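Local coordinates for trehalose-6-phosphate phosphatase-related protein (Thermoplasma acidophilum, PDB 1U02) that removes the phosphate from trehalose 6-phosphate to give free trehalose, using magnesium as cofactor, at residues Met17-Ser22 with Arg107-Asn112. Numbering follows the deposited sequence.
Sequences MNPEES and RIYRKN. With NA (sodium ion), chain C.
Arg107 reaches from strand 107-111 to the carbonyl of Met17 and holds that one oxygen with both terminal nitrogens: NH2 lies 2.8 Å from Met17 O and NH1 2.9 Å from it. Neither bond is straight (N-H...O angles of 133° and 130°), as expected when two donors share an acceptor tilted out of the guanidinium plane. NH1 also donates to Asn18 OD1, which it approaches from above the amide plane, the two flat groups standing nearly perpendicular. Asn18 is steadied in turn from its other end, where ND2 donates almost linearly to Glu21 OE2. An alanine in place of Arg107 would probably leave Met17 O and Asn18 OD1 without these donors and the loop less firmly tied to the strand.

Tyr109 shares the close packing with Arg107. Its CG is anti to the carbonyl carbon (chi1 -62°). The side chain extends toward the 3-10 turn 19-21; there the hydroxyl donates to Glu20 OE1 over 2.8 Å, while Pro19 CG sits 3.8 Å from Tyr109 CZ.

The contact spans two parts of a HAD-type phosphatase: residues 17-22 follow strand 3-7 of the mixed sheet, which ends at the magnesium-binding Asp7, with Asp9 just beyond, whereas strand 107-111 is an outermost strand of the separate four-stranded antiparallel sheet, consistent with the cap of this family. On the core side, Ser22 OG binds a sodium ion at 2.7 Å, a site completed by Asp9, Pro14 and water.

The solvent edge is looser. A water bridges Glu20 OE2 and Arg107 NH1; Glu20 OE1 and Arg107 NH1 are 4.6 Å apart, too far for direct pairing. The exposed side chain of Met17, a selenomethionine, merely brushes the guanidinium, SE lying 3.6 Å from Arg107 NH2.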
loop_
_atom_site.group_PDB
_atom_site.type_symbol
_atom_site.label_atom_id
_atom_site.label_comp_id
_atom_site.label_asym_id
_atom_site.label_seq_id
_atom_site.Cartn_x
_atom_site.Cartn_y
_atom_site.Cartn_z
HETATM N N MSE A 17 3.177 -14.455 -4.474
HETATM C CA MSE A 17 2.900 -14.460 -5.908
HETATM C C MSE A 17 1.433 -14.167 -6.245
HETATM O O MSE A 17 1.136 -13.654 -7.323
HETATM C CB MSE A 17 3.309 -15.801 -6.527
HETATM C CG MSE A 17 3.203 -15.825 -8.049
HETATM SE SE MSE A 17 4.345 -14.495 -8.899
HETATM C CE MSE A 17 5.902 -15.597 -9.228
ATOM N N ASN A 18 0.526 -14.507 -5.330
ATOM C CA ASN A 18 -0.908 -14.272 -5.521
ATOM C C ASN A 18 -1.383 -13.204 -4.519
ATOM O O ASN A 18 -1.957 -13.525 -3.477
ATOM C CB ASN A 18 -1.695 -15.573 -5.306
ATOM C CG ASN A 18 -1.296 -16.677 -6.284
ATOM O OD1 ASN A 18 -0.504 -16.458 -7.203
ATOM N ND2 ASN A 18 -1.849 -17.873 -6.085
ATOM N N PRO A 19 -1.162 -11.918 -4.837
ATOM C CA PRO A 19 -1.560 -10.812 -3.955
ATOM C C PRO A 19 -3.021 -10.750 -3.522
ATOM O O PRO A 19 -3.343 -10.127 -2.510
ATOM C CB PRO A 19 -1.118 -9.564 -4.730
ATOM C CG PRO A 19 -1.140 -10.012 -6.167
ATOM C CD PRO A 19 -0.565 -11.409 -6.084
ATOM N N GLU A 20 -3.906 -11.398 -4.264
ATOM C CA GLU A 20 -5.316 -11.369 -3.892
ATOM C C GLU A 20 -5.598 -12.218 -2.647
ATOM O O GLU A 20 -6.653 -12.093 -2.029
ATOM C CB GLU A 20 -6.184 -11.874 -5.051
ATOM C CG GLU A 20 -6.018 -13.365 -5.360
ATOM C CD GLU A 20 -4.819 -13.676 -6.245
ATOM O OE1 GLU A 20 -3.987 -12.774 -6.503
ATOM O OE2 GLU A 20 -4.708 -14.839 -6.686
ATOM N N GLU A 21 -4.650 -13.076 -2.288
ATOM C CA GLU A 21 -4.809 -13.973 -1.142
ATOM C C GLU A 21 -4.282 -13.417 0.185
ATOM O O GLU A 21 -4.389 -14.075 1.215
ATOM C CB GLU A 21 -4.082 -15.296 -1.424
ATOM C CG GLU A 21 -4.531 -16.029 -2.690
ATOM C CD GLU A 21 -3.749 -17.315 -2.918
ATOM O OE1 GLU A 21 -2.995 -17.716 -2.008
ATOM O OE2 GLU A 21 -3.889 -17.932 -3.997
ATOM N N SER A 22 -3.731 -12.211 0.164
ATOM C CA SER A 22 -3.132 -11.627 1.364
ATOM C C SER A 22 -4.029 -11.192 2.523
ATOM O O SER A 22 -3.897 -10.077 3.041
ATOM C CB SER A 22 -2.226 -10.464 0.959
ATOM O OG SER A 22 -1.202 -10.926 0.093
ATOM N N ARG A 107 -1.866 -11.062 -15.203
ATOM C CA ARG A 107 -3.016 -10.967 -14.308
ATOM C C ARG A 107 -3.340 -9.485 -14.155
ATOM O O ARG A 107 -2.436 -8.653 -14.025
ATOM C CB ARG A 107 -2.691 -11.592 -12.948
ATOM C CG ARG A 107 -2.661 -13.120 -12.976
ATOM C CD ARG A 107 -2.190 -13.701 -11.649
ATOM N NE ARG A 107 -0.796 -13.364 -11.374
ATOM C CZ ARG A 107 -0.142 -13.731 -10.275
ATOM N NH1 ARG A 107 -0.763 -14.448 -9.341
ATOM N NH2 ARG A 107 1.132 -13.392 -10.115
ATOM N N ILE A 108 -4.623 -9.151 -14.189
ATOM C CA ILE A 108 -5.042 -7.762 -14.072
ATOM C C ILE A 108 -5.960 -7.610 -12.864
ATOM O O ILE A 108 -6.999 -8.258 -12.773
ATOM C CB ILE A 108 -5.766 -7.303 -15.366
ATOM C CG1 ILE A 108 -4.800 -7.395 -16.553
ATOM C CG2 ILE A 108 -6.250 -5.864 -15.231
ATOM C CD1 ILE A 108 -5.443 -7.136 -17.912
ATOM N N TYR A 109 -5.554 -6.764 -11.929
ATOM C CA TYR A 109 -6.328 -6.529 -10.720
ATOM C C TYR A 109 -6.987 -5.164 -10.817
ATOM O O TYR A 109 -6.318 -4.131 -10.793
ATOM C CB TYR A 109 -5.413 -6.598 -9.503
ATOM C CG TYR A 109 -4.771 -7.956 -9.334
ATOM C CD1 TYR A 109 -5.372 -8.940 -8.554
ATOM C CD2 TYR A 109 -3.563 -8.256 -9.957
ATOM C CE1 TYR A 109 -4.780 -10.196 -8.391
ATOM C CE2 TYR A 109 -2.961 -9.507 -9.802
ATOM C CZ TYR A 109 -3.573 -10.471 -9.018
ATOM O OH TYR A 109 -2.975 -11.708 -8.859
ATOM N N ARG A 110 -8.308 -5.179 -10.937
ATOM C CA ARG A 110 -9.090 -3.964 -11.062
ATOM C C ARG A 110 -9.449 -3.347 -9.721
ATOM O O ARG A 110 -9.837 -4.049 -8.791
ATOM C CB ARG A 110 -10.376 -4.260 -11.839
ATOM C CG ARG A 110 -11.314 -3.079 -11.961
ATOM C CD ARG A 110 -12.610 -3.499 -12.630
ATOM N NE ARG A 110 -13.465 -2.360 -12.944
ATOM C CZ ARG A 110 -14.594 -2.445 -13.641
ATOM N NH1 ARG A 110 -15.006 -3.623 -14.098
ATOM N NH2 ARG A 110 -15.309 -1.354 -13.884
ATOM N N LYS A 111 -9.313 -2.026 -9.633
ATOM C CA LYS A 111 -9.656 -1.284 -8.423
ATOM C C LYS A 111 -10.300 0.023 -8.883
ATOM O O LYS A 111 -10.094 0.445 -10.018
ATOM C CB LYS A 111 -8.401 -1.018 -7.591
ATOM C CG LYS A 111 -7.708 -2.317 -7.213
ATOM C CD LYS A 111 -6.372 -2.133 -6.556
ATOM C CE LYS A 111 -5.692 -3.493 -6.437
ATOM N NZ LYS A 111 -4.516 -3.476 -5.548
ATOM N N ASN A 112 -11.076 0.663 -8.016
ATOM C CA ASN A 112 -11.739 1.904 -8.407
ATOM C C ASN A 112 -10.796 3.018 -8.854
ATOM O O ASN A 112 -11.139 3.800 -9.744
ATOM C CB ASN A 112 -12.633 2.416 -7.276
ATOM C CG ASN A 112 -13.779 1.477 -6.976
ATOM O OD1 ASN A 112 -14.324 0.848 -7.880
ATOM N ND2 ASN A 112 -14.162 1.388 -5.708
HETATM NA NA NA C . 1.101 -9.467 0.015
HETATM O O HOH W 1 -3.366 -15.365 -8.918
HETATM O O HOH W 2 2.110 -9.867 -2.272
#